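Local atomic coordinates of probable AP endonuclease (African swine fever virus, PDB entry 6KI3), a protein that cleaves the DNA backbone on the 5' side of apurinic or apyrimidinic sites with a three-zinc centre, and also trims and repairs 3' ends during DNA repair. Residues Trp79-Gly84 / Gly116-Leu121; Ala239-Gly244 / Leu275-Gly280; Thr24-Ser29 / Glu63-Glu68; Ser196-Ala201 / Leu259-Glu264. All coordinates share one frame; numbering follows the deposited sequence.

Contact 1 (Trp79-Gly84 / Gly116-Leu121). With ZN (zinc ion), chain K; nucleotides of chain C.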
# COMPACT_ATOMS: atom_id res chain seq x y z
N TRP A 79 6.77 -2.42 -10.73
CA TRP A 79 5.62 -3.03 -10.08
C TRP A 79 4.76 -1.90 -9.54
O TRP A 79 5.01 -1.37 -8.46
CB TRP A 79 6.05 -3.99 -8.97
CG TRP A 79 4.94 -4.88 -8.49
CD1 TRP A 79 4.69 -6.16 -8.89
CD2 TRP A 79 3.94 -4.56 -7.51
NE1 TRP A 79 3.59 -6.66 -8.23
CE2 TRP A 79 3.12 -5.70 -7.37
CE3 TRP A 79 3.67 -3.43 -6.73
CZ2 TRP A 79 2.04 -5.73 -6.50
CZ3 TRP A 79 2.59 -3.47 -5.86
CH2 TRP A 79 1.79 -4.61 -5.75
N VAL A 80 3.74 -1.52 -10.30
CA VAL A 80 2.88 -0.39 -9.94
C VAL A 80 1.56 -0.93 -9.42
O VAL A 80 0.97 -1.85 -9.99
CB VAL A 80 2.66 0.54 -11.15
CG1 VAL A 80 1.88 1.77 -10.73
CG2 VAL A 80 4.00 0.93 -11.76
N VAL A 81 1.09 -0.35 -8.31
CA VAL A 81 -0.21 -0.67 -7.75
C VAL A 81 -1.02 0.62 -7.69
O VAL A 81 -0.48 1.71 -7.48
CB VAL A 81 -0.10 -1.32 -6.35
CG1 VAL A 81 0.49 -0.35 -5.33
CG2 VAL A 81 -1.45 -1.85 -5.88
N ALA A 82 -2.32 0.49 -7.92
CA ALA A 82 -3.24 1.62 -7.85
C ALA A 82 -3.95 1.60 -6.51
O ALA A 82 -4.41 0.55 -6.06
CB ALA A 82 -4.25 1.57 -8.99
N HIS A 83 -4.02 2.76 -5.86
CA HIS A 83 -4.80 2.90 -4.64
C HIS A 83 -6.22 3.31 -5.02
O HIS A 83 -6.41 4.26 -5.78
CB HIS A 83 -4.18 3.93 -3.70
CG HIS A 83 -4.71 3.86 -2.30
ND1 HIS A 83 -6.05 3.99 -2.00
CD2 HIS A 83 -4.08 3.68 -1.11
CE1 HIS A 83 -6.22 3.90 -0.70
NE2 HIS A 83 -5.04 3.71 -0.13
N GLY A 84 -7.20 2.57 -4.50
CA GLY A 84 -8.58 2.89 -4.79
C GLY A 84 -9.00 4.20 -4.14
O GLY A 84 -8.36 4.72 -3.23
N GLY A 116 -2.27 -4.25 -9.14
CA GLY A 116 -3.33 -4.44 -8.17
C GLY A 116 -4.04 -3.15 -7.83
O GLY A 116 -3.68 -2.07 -8.30
N LEU A 117 -5.07 -3.29 -6.99
CA LEU A 117 -5.87 -2.17 -6.51
C LEU A 117 -6.06 -2.31 -5.01
O LEU A 117 -6.54 -3.35 -4.53
CB LEU A 117 -7.23 -2.11 -7.21
CG LEU A 117 -8.09 -0.88 -6.92
CD1 LEU A 117 -7.51 0.36 -7.57
CD2 LEU A 117 -9.53 -1.11 -7.37
N VAL A 118 -5.70 -1.27 -4.26
CA VAL A 118 -5.80 -1.28 -2.81
C VAL A 118 -7.16 -0.75 -2.40
O VAL A 118 -7.56 0.35 -2.79
CB VAL A 118 -4.67 -0.45 -2.17
CG1 VAL A 118 -4.79 -0.47 -0.66
CG2 VAL A 118 -3.31 -0.96 -2.62
N LEU A 119 -7.88 -1.54 -1.60
CA LEU A 119 -9.14 -1.11 -1.00
C LEU A 119 -9.01 -1.16 0.52
O LEU A 119 -8.30 -2.01 1.07
CB LEU A 119 -10.31 -2.00 -1.45
CG LEU A 119 -10.63 -2.01 -2.95
CD1 LEU A 119 -11.93 -2.75 -3.22
CD2 LEU A 119 -10.68 -0.60 -3.50
N HIS A 120 -9.69 -0.23 1.19
CA HIS A 120 -9.61 -0.12 2.63
C HIS A 120 -10.64 -1.02 3.29
O HIS A 120 -11.83 -0.96 2.97
CB HIS A 120 -9.83 1.33 3.07
CG HIS A 120 -8.64 2.21 2.83
ND1 HIS A 120 -8.62 3.55 3.18
CD2 HIS A 120 -7.44 1.95 2.28
CE1 HIS A 120 -7.45 4.07 2.86
NE2 HIS A 120 -6.71 3.12 2.31
N LEU A 121 -10.18 -1.86 4.22
CA LEU A 121 -11.09 -2.67 5.01
C LEU A 121 -11.93 -1.79 5.91
O LEU A 121 -11.46 -0.78 6.44
CB LEU A 121 -10.31 -3.69 5.84
CG LEU A 121 -9.68 -4.86 5.10
CD1 LEU A 121 -8.78 -5.66 6.04
CD2 LEU A 121 -10.76 -5.75 4.51
ZN ZN K . -4.62 3.28 1.94
O5' 3DR C 1 -2.70 6.59 2.95
P 3DR C 1 -3.59 5.61 3.86
OP1 3DR C 1 -4.62 5.06 2.90
OP2 3DR C 1 -2.59 4.59 4.35
OP3 3DR C 1 -4.17 6.50 4.92
C2' 3DR C 1 -1.70 8.57 -0.86
C5' 3DR C 1 -3.30 7.44 1.97
C4' 3DR C 1 -2.24 8.42 1.48
O4' 3DR C 1 -1.03 7.71 1.24
C1' 3DR C 1 -0.55 7.95 -0.08
C3' 3DR C 1 -2.65 9.10 0.19
O3' 3DR C 1 -2.45 10.51 0.32
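A zinc ion is the meeting point of the two segments: His83 NE2 binds it at 2.2 Å and His120 NE2 at 2.1 Å, while OP1 of the abasic nucleotide 3DR1 of chain C binds at 2.0 Å. Glu147, from strand 143-147, is the remaining protein ligand. The imidazoles cross with their planes 83° apart, the metal holding their NE2 atoms close. His83 CG stands anti to the backbone N (chi1 -165°), and the ring's other nitrogen, ND1, donates to Gly84 O at 2.7 Å, in the ring plane and on a carbonyl lone pair. That bond helps fix the ring's rotation and is consistent with NE2 being left unprotonated to bind zinc. Val118 CG1 lies over one face of this ring, toward its rim. Behind this shell the backbones pair in parallel: Ala82 N donates to Gly116 O (2.9 Å), Val118 N to Ala82 O, and Gly84 N to Val118 O (2.8 Å). On the outer side Ala82 CB meets Leu117 CD1 at 3.8 Å, next to helix 96-112. Adjacent parallel strands joined through that helix form a beta-alpha-beta unit of the TIM barrel, whose C-terminal strand ends carry the metal site, as in endonuclease IV.

Contact 2 (Ala239-Gly244 / Leu275-Gly280). With ZN (zinc ion), chain J; nucleotides of chain C.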
# COMPACT_ATOMS: atom_id res chain seq x y z
N ALA A 239 4.27 9.39 8.96
CA ALA A 239 5.54 10.05 9.23
C ALA A 239 6.66 9.24 8.60
O ALA A 239 6.51 8.05 8.31
CB ALA A 239 5.78 10.22 10.73
N SER A 240 7.80 9.90 8.38
CA SER A 240 8.95 9.24 7.79
C SER A 240 9.53 8.21 8.76
O SER A 240 9.42 8.34 9.98
CB SER A 240 10.02 10.26 7.41
OG SER A 240 9.62 11.03 6.29
N LEU A 241 10.15 7.18 8.19
CA LEU A 241 10.71 6.10 8.99
C LEU A 241 11.74 6.64 9.98
O LEU A 241 12.59 7.46 9.62
CB LEU A 241 11.35 5.04 8.08
CG LEU A 241 10.47 4.48 6.97
CD1 LEU A 241 11.23 3.44 6.15
CD2 LEU A 241 9.18 3.89 7.52
N PHE A 242 11.65 6.17 11.22
CA PHE A 242 12.52 6.59 12.33
C PHE A 242 12.33 8.06 12.69
O PHE A 242 13.19 8.65 13.35
CB PHE A 242 13.99 6.31 12.03
CG PHE A 242 14.27 4.89 11.64
CD1 PHE A 242 14.45 3.91 12.61
CD2 PHE A 242 14.36 4.53 10.31
CE1 PHE A 242 14.71 2.60 12.25
CE2 PHE A 242 14.62 3.22 9.94
CZ PHE A 242 14.79 2.26 10.92
N GLU A 243 11.23 8.68 12.26
CA GLU A 243 10.91 10.05 12.62
C GLU A 243 9.54 10.17 13.27
O GLU A 243 9.07 11.29 13.50
CB GLU A 243 11.00 10.96 11.39
CG GLU A 243 12.34 10.89 10.66
CD GLU A 243 12.54 12.03 9.68
OE1 GLU A 243 13.71 12.36 9.39
OE2 GLU A 243 11.53 12.59 9.19
N GLY A 244 8.89 9.05 13.57
CA GLY A 244 7.60 9.06 14.22
C GLY A 244 7.59 8.28 15.52
O GLY A 244 8.65 7.91 16.03
N LEU A 275 6.29 3.44 0.36
CA LEU A 275 6.32 4.52 1.34
C LEU A 275 5.30 5.58 0.94
O LEU A 275 5.28 6.02 -0.21
CB LEU A 275 7.71 5.14 1.45
CG LEU A 275 8.84 4.35 2.13
CD1 LEU A 275 9.35 3.21 1.26
CD2 LEU A 275 9.98 5.28 2.50
N GLU A 276 4.46 5.98 1.89
CA GLU A 276 3.38 6.93 1.63
C GLU A 276 3.67 8.22 2.39
O GLU A 276 3.23 8.39 3.53
CB GLU A 276 2.03 6.34 2.01
CG GLU A 276 1.79 4.95 1.43
CD GLU A 276 0.44 4.39 1.82
OE1 GLU A 276 -0.51 4.46 1.00
OE2 GLU A 276 0.32 3.87 2.95
N ARG A 277 4.34 9.14 1.74
CA ARG A 277 4.66 10.39 2.35
C ARG A 277 3.99 11.54 1.69
O ARG A 277 4.02 11.65 0.52
CB ARG A 277 6.13 10.68 2.28
CG ARG A 277 7.01 9.81 3.09
CD ARG A 277 6.76 9.80 4.57
NE ARG A 277 7.33 8.55 4.96
CZ ARG A 277 6.67 7.42 5.00
NH1 ARG A 277 5.40 7.38 4.78
NH2 ARG A 277 7.30 6.34 5.30
N ASN A 278 3.40 12.39 2.47
CA ASN A 278 2.80 13.56 1.99
C ASN A 278 3.53 14.72 2.63
O ASN A 278 3.66 14.77 3.81
CB ASN A 278 1.38 13.64 2.51
CG ASN A 278 0.39 12.85 1.71
OD1 ASN A 278 0.73 12.17 0.76
ND2 ASN A 278 -0.87 12.94 2.11
N LEU A 279 4.03 15.64 1.82
CA LEU A 279 4.59 16.90 2.28
C LEU A 279 4.04 18.01 1.40
O LEU A 279 3.49 17.77 0.32
CB LEU A 279 6.13 16.87 2.27
CG LEU A 279 6.75 16.05 3.42
CD1 LEU A 279 8.24 16.27 3.59
CD2 LEU A 279 6.05 16.36 4.74
N GLY A 280 4.16 19.25 1.89
CA GLY A 280 3.49 20.37 1.26
C GLY A 280 4.00 20.74 -0.11
O GLY A 280 3.29 21.41 -0.87
ZN ZN J . -1.75 2.95 3.31
O5' 3DR C 1 -2.70 6.59 2.95
P 3DR C 1 -3.59 5.61 3.86
OP1 3DR C 1 -4.62 5.06 2.90
OP2 3DR C 1 -2.59 4.59 4.35
OP3 3DR C 1 -4.17 6.50 4.92
C2' 3DR C 1 -1.70 8.57 -0.86
C5' 3DR C 1 -3.30 7.44 1.97
C4' 3DR C 1 -2.24 8.42 1.48
O4' 3DR C 1 -1.03 7.71 1.24
C1' 3DR C 1 -0.55 7.95 -0.08
C3' 3DR C 1 -2.65 9.10 0.19
O3' 3DR C 1 -2.45 10.51 0.32
P DC C 2 -3.68 11.49 0.64
OP1 DC C 2 -3.11 12.72 1.23
OP2 DC C 2 -4.70 10.71 1.39
O5' DC C 2 -4.29 11.83 -0.79
C5' DC C 2 -3.55 12.63 -1.70
C4' DC C 2 -4.19 12.59 -3.08
O4' DC C 2 -5.50 13.22 -3.02
C3' DC C 2 -3.43 13.33 -4.17
O3' DC C 2 -3.63 12.66 -5.41
C2' DC C 2 -4.08 14.71 -4.15
C1' DC C 2 -5.53 14.38 -3.83
N1 DC C 2 -6.23 15.45 -3.07
C2 DC C 2 -7.59 15.71 -3.33
O2 DC C 2 -8.17 15.04 -4.19
N3 DC C 2 -8.21 16.69 -2.63
C4 DC C 2 -7.55 17.38 -1.71
N4 DC C 2 -8.21 18.33 -1.04
C5 DC C 2 -6.17 17.13 -1.43
C6 DC C 2 -5.56 16.17 -2.12
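The loop after barrel strand 272-275 meets the loop that follows the short strand 238-239, which pairs antiparallel with strand 220-227 of the TIM barrel; loop 275-280 carries a zinc ligand and a DNA contact. Arg277 fills the junction. Its CG is anti to the carbonyl carbon (chi1 -68°) and the chain bends at chi2 (-59°), which folds the guanidinium back toward segment 239-244. Ala239 O sits over the centre of one guanidinium face, 3.4 Å from Arg277 CZ, and Leu275 CB lies toward the rim of the opposite face. No hydrogen bond links the two segments, so the carbonyl meets the cation through its flat face, an approach that is probably favourable electrostatically. The guanidinium N-H groups point elsewhere: NH2 to Leu224 O and in a salt bridge to Glu292, NH1 to Asn225 OD1. Glu292, on helix 282-300, also accepts from Ser240 OG and Leu241 N, and so holds both loops through one carboxylate. Ser240 OG packs 3.6 Å from Arg277 CD, and Leu241 CD2 crosses the end of the arginine, 3.8 Å from Arg277 NH2. A type II turn from Ser240 to Glu243 reverses segment 239-244. On either side of Arg277 in sequence, loop 275-280 reaches the DNA strand of chain C. Glu276 OE2 binds zinc at 2.3 Å together with Glu147, Asp184 and His223, and the same metal takes OP2 of 3DR1 at 2.1 Å. Asn278 ND2 donates to OP1 of the deoxycytidine DC2 of chain C over a very short 2.4 Å.

Contact 3 (Thr24-Ser29 / Glu63-Glu68)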
# COMPACT_ATOMS: atom_id res chain seq x y z
N THR A 24 -0.82 13.26 -20.33
CA THR A 24 -0.01 12.14 -19.85
C THR A 24 0.62 12.48 -18.50
O THR A 24 1.82 12.29 -18.29
CB THR A 24 1.08 11.79 -20.86
OG1 THR A 24 1.91 12.93 -21.09
CG2 THR A 24 0.46 11.34 -22.18
N CYS A 25 -0.20 12.96 -17.56
CA CYS A 25 0.35 13.50 -16.32
C CYS A 25 0.83 12.41 -15.37
O CYS A 25 1.83 12.59 -14.67
CB CYS A 25 -0.69 14.39 -15.64
SG CYS A 25 -1.04 15.89 -16.57
N ILE A 26 0.14 11.27 -15.32
CA ILE A 26 0.55 10.20 -14.41
C ILE A 26 1.87 9.60 -14.85
O ILE A 26 2.80 9.43 -14.05
CB ILE A 26 -0.55 9.13 -14.30
CG1 ILE A 26 -1.85 9.74 -13.78
CG2 ILE A 26 -0.09 7.99 -13.39
CD1 ILE A 26 -2.98 8.75 -13.65
N THR A 27 1.98 9.26 -16.14
CA THR A 27 3.23 8.71 -16.66
C THR A 27 4.37 9.72 -16.56
O THR A 27 5.51 9.35 -16.26
CB THR A 27 3.04 8.27 -18.12
OG1 THR A 27 1.85 7.48 -18.23
CG2 THR A 27 4.24 7.45 -18.58
N ASN A 28 4.07 11.00 -16.80
CA ASN A 28 5.09 12.04 -16.65
C ASN A 28 5.57 12.12 -15.20
O ASN A 28 6.77 12.26 -14.95
CB ASN A 28 4.53 13.39 -17.10
CG ASN A 28 5.41 14.55 -16.70
OD1 ASN A 28 5.18 15.20 -15.68
ND2 ASN A 28 6.42 14.84 -17.52
N SER A 29 4.65 12.02 -14.24
CA SER A 29 5.04 12.05 -12.84
C SER A 29 5.91 10.85 -12.48
O SER A 29 6.90 10.99 -11.76
CB SER A 29 3.80 12.10 -11.95
OG SER A 29 3.00 10.95 -12.13
N GLU A 63 -6.66 8.73 -21.95
CA GLU A 63 -6.31 7.72 -22.95
C GLU A 63 -4.81 7.71 -23.25
O GLU A 63 -4.15 6.67 -23.16
CB GLU A 63 -7.11 7.94 -24.23
N ASP A 64 -4.26 8.87 -23.64
CA ASP A 64 -2.83 8.94 -23.92
C ASP A 64 -2.01 8.52 -22.71
O ASP A 64 -0.95 7.89 -22.85
CB ASP A 64 -2.44 10.35 -24.36
CG ASP A 64 -3.12 10.77 -25.65
OD1 ASP A 64 -3.51 9.88 -26.43
OD2 ASP A 64 -3.24 11.99 -25.89
N ASP A 65 -2.48 8.87 -21.51
CA ASP A 65 -1.79 8.45 -20.29
C ASP A 65 -1.82 6.93 -20.15
O ASP A 65 -0.82 6.32 -19.73
CB ASP A 65 -2.43 9.12 -19.08
CG ASP A 65 -1.42 9.53 -18.04
OD1 ASP A 65 -0.23 9.15 -18.18
OD2 ASP A 65 -1.80 10.23 -17.08
N LYS A 66 -2.94 6.30 -20.50
CA LYS A 66 -3.06 4.85 -20.37
C LYS A 66 -2.09 4.13 -21.31
O LYS A 66 -1.55 3.07 -20.95
CB LYS A 66 -4.50 4.42 -20.64
CG LYS A 66 -5.49 4.94 -19.61
CD LYS A 66 -6.93 4.77 -20.07
CE LYS A 66 -7.34 3.31 -20.10
NZ LYS A 66 -8.82 3.17 -20.22
N VAL A 67 -1.86 4.68 -22.50
CA VAL A 67 -0.95 4.03 -23.44
C VAL A 67 0.50 4.24 -23.02
O VAL A 67 1.31 3.31 -23.06
CB VAL A 67 -1.21 4.56 -24.87
CG1 VAL A 67 -0.21 3.95 -25.85
CG2 VAL A 67 -2.64 4.25 -25.29
N GLU A 68 0.84 5.46 -22.60
CA GLU A 68 2.22 5.73 -22.18
C GLU A 68 2.55 5.04 -20.87
O GLU A 68 3.70 4.63 -20.67
CB GLU A 68 2.44 7.24 -22.06
CG GLU A 68 2.33 7.99 -23.38
CD GLU A 68 3.34 7.52 -24.41
OE1 GLU A 68 4.55 7.63 -24.15
OE2 GLU A 68 2.91 7.03 -25.48
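Asp65 has a first torsion of -142°, away from the staggered positions, and a second close to eclipsed; together they carry its carboxylate across to the start of helix 25-39. Thr27 has OG1 anti to the carbonyl carbon, which turns the hydroxyl to the same carboxylate. The two oxygens divide the work. OD2 accepts from Ile26 N at 2.8 Å and OD1 from Thr27 N at 3.0 Å, each through the syn lone pair, with N-H angles of 156° and 164°. Thr27 OG1 then donates to OD1 at 2.7 Å, nearly along the C-O axis, so this oxygen is gripped twice. Thr24 precedes the helix at the N-cap position, but its own side chain makes no capping bond; its CA lies 3.4 Å from Asp65 OD1. Its methyl CG2 instead packs between Asp64 CB (3.8 Å) and Glu68 CG (4.0 Å), and Thr27 CG2 rests 3.6 Å from Glu68 O. Nearby, Cys25 forms a disulfide with Cys21, while Glu68 pairs with Lys71 on its own helix. An acidic side chain borrowed from helix 63-76 thus serves first-turn N-H groups of helix 25-39, much as a capping residue would. The positive end of the helix dipole and three donors would be expected to stabilise the charged form of Asp65 and probably lower its pKa.

Contact 4 (Ser196-Ala201 / Leu259-Glu264)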
# COMPACT_ATOMS: atom_id res chain seq x y z
N SER A 196 7.34 -1.70 17.62
CA SER A 196 8.48 -0.80 17.74
C SER A 196 9.80 -1.56 17.73
O SER A 196 10.74 -1.18 17.02
CB SER A 196 8.35 0.03 19.02
OG SER A 196 7.25 0.93 18.93
N SER A 197 9.90 -2.63 18.51
CA SER A 197 11.15 -3.36 18.62
C SER A 197 11.21 -4.50 17.61
O SER A 197 10.20 -4.89 17.01
CB SER A 197 11.34 -3.92 20.03
OG SER A 197 10.59 -5.11 20.21
N TYR A 198 12.42 -5.03 17.42
CA TYR A 198 12.61 -6.15 16.51
C TYR A 198 11.76 -7.35 16.92
O TYR A 198 11.14 -8.00 16.07
CB TYR A 198 14.09 -6.53 16.46
CG TYR A 198 14.44 -7.61 15.45
CD1 TYR A 198 14.30 -8.96 15.77
CD2 TYR A 198 14.91 -7.28 14.18
CE1 TYR A 198 14.61 -9.94 14.85
CE2 TYR A 198 15.22 -8.26 13.26
CZ TYR A 198 15.07 -9.59 13.60
OH TYR A 198 15.39 -10.57 12.69
N ASN A 199 11.73 -7.66 18.22
CA ASN A 199 10.96 -8.81 18.68
C ASN A 199 9.46 -8.56 18.55
O ASN A 199 8.70 -9.48 18.24
CB ASN A 199 11.33 -9.13 20.13
CG ASN A 199 10.82 -10.48 20.58
OD1 ASN A 199 11.41 -11.52 20.27
ND2 ASN A 199 9.71 -10.48 21.32
N ASP A 200 9.02 -7.32 18.78
CA ASP A 200 7.60 -6.99 18.65
C ASP A 200 7.12 -7.23 17.22
O ASP A 200 6.02 -7.77 17.01
CB ASP A 200 7.35 -5.54 19.06
CG ASP A 200 7.60 -5.30 20.54
OD1 ASP A 200 7.52 -6.27 21.33
OD2 ASP A 200 7.87 -4.14 20.92
N ALA A 201 7.92 -6.84 16.23
CA ALA A 201 7.57 -7.11 14.84
C ALA A 201 7.79 -8.57 14.47
O ALA A 201 6.99 -9.15 13.73
CB ALA A 201 8.37 -6.20 13.91
N LEU A 259 11.08 -2.01 12.15
CA LEU A 259 11.07 -1.84 10.70
C LEU A 259 12.09 -2.75 10.02
O LEU A 259 11.80 -3.34 8.97
CB LEU A 259 11.35 -0.39 10.34
CG LEU A 259 11.52 -0.16 8.87
CD1 LEU A 259 10.23 0.12 8.23
CD2 LEU A 259 12.52 0.93 8.58
N TYR A 260 13.29 -2.88 10.60
CA TYR A 260 14.30 -3.74 9.99
C TYR A 260 13.83 -5.18 9.91
O TYR A 260 14.20 -5.90 8.98
CB TYR A 260 15.61 -3.65 10.78
CG TYR A 260 16.67 -4.60 10.26
CD1 TYR A 260 17.19 -4.45 8.98
CD2 TYR A 260 17.15 -5.64 11.04
CE1 TYR A 260 18.16 -5.31 8.49
CE2 TYR A 260 18.12 -6.50 10.57
CZ TYR A 260 18.62 -6.33 9.29
OH TYR A 260 19.58 -7.19 8.81
N CYS A 261 13.00 -5.62 10.87
CA CYS A 261 12.41 -6.95 10.77
C CYS A 261 11.40 -7.01 9.62
O CYS A 261 11.28 -8.04 8.95
CB CYS A 261 11.75 -7.33 12.09
SG CYS A 261 11.10 -9.02 12.13
N PHE A 262 10.67 -5.91 9.39
CA PHE A 262 9.79 -5.85 8.23
C PHE A 262 10.58 -5.86 6.93
O PHE A 262 10.15 -6.46 5.94
CB PHE A 262 8.90 -4.61 8.30
CG PHE A 262 7.68 -4.77 9.18
CD1 PHE A 262 6.52 -5.34 8.67
CD2 PHE A 262 7.70 -4.36 10.50
CE1 PHE A 262 5.40 -5.49 9.47
CE2 PHE A 262 6.58 -4.50 11.30
CZ PHE A 262 5.43 -5.07 10.79
N VAL A 263 11.75 -5.20 6.92
CA VAL A 263 12.57 -5.18 5.72
C VAL A 263 13.10 -6.57 5.39
O VAL A 263 13.19 -6.96 4.22
CB VAL A 263 13.71 -4.16 5.88
CG1 VAL A 263 14.66 -4.21 4.69
CG2 VAL A 263 13.15 -2.76 6.05
N GLU A 264 13.43 -7.35 6.42
CA GLU A 264 13.95 -8.70 6.20
C GLU A 264 12.87 -9.62 5.63
O GLU A 264 13.15 -10.45 4.76
CB GLU A 264 14.52 -9.27 7.49
CG GLU A 264 15.85 -8.66 7.90
CD GLU A 264 16.38 -9.23 9.21
OE1 GLU A 264 15.55 -9.57 10.08
OE2 GLU A 264 17.61 -9.34 9.36
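The Tyr198 ring has Cys261 over one face: CB is 4.1 Å from the centroid in a CH-pi contact, and SG is 4.4 Å from it, 15° off the ring normal, in a sulfur-aromatic contact. At the edge, near the ring plane, are Glu264 OE1 and Tyr260 CD2, the latter 3.9 Å from Tyr198 CE2. A face of the Tyr260 ring takes Glu264 CG, offset toward its rim. With CG anti to the backbone N (chi1 -175°), Tyr198 reaches across to helix 258-269, where Tyr198 OH donates to the syn lone pair of Glu264 OE1 at 2.8 Å. The ring and carboxylate planes stand 82° apart, so the acid approaches the phenol tip crosswise. On the next turn, Ala201 CB fits against Phe262 CE2 at 3.6 Å and Cys261 CB at 4.0 Å, an apolar patch beside the Tyr198-Glu264 bond. A capping box closes the start of helix 198-209: Asp200 N donates to Ser197 OG, and Ser197 N returns a weak bond to Asp200 OD2. Phe262's side chain is about 13 Å from a bound zinc, and the nearest atom of the contact about 14 Å from the DNA. This is packing between helices on the outside of a TIM barrel.

Along the chain contact 3 closes first, contact 1 follows, and contacts 2 and 4 come last with their segments alternating. The centre of contact 1 lies about 6 Å from that of the chain, in the barrel sheet; contacts 3 and 4 lie on opposite sides of the chain's centre, their own centres 37 Å apart, among the outer helices. Helix 63-76 of contact 3 runs into strand 79-83 of contact 1. Contacts 1 and 2 both supply zinc ligands and touch where His83 CD2 nears Glu276 OE1 at 4.2 Å, although their centres are 19 Å apart. Contact 2 also reaches contact 4, Phe242 CE2 packing 3.4 Å from Leu259 CD2. Zinc-binding strand ends thus connect through a loop to the helical layer.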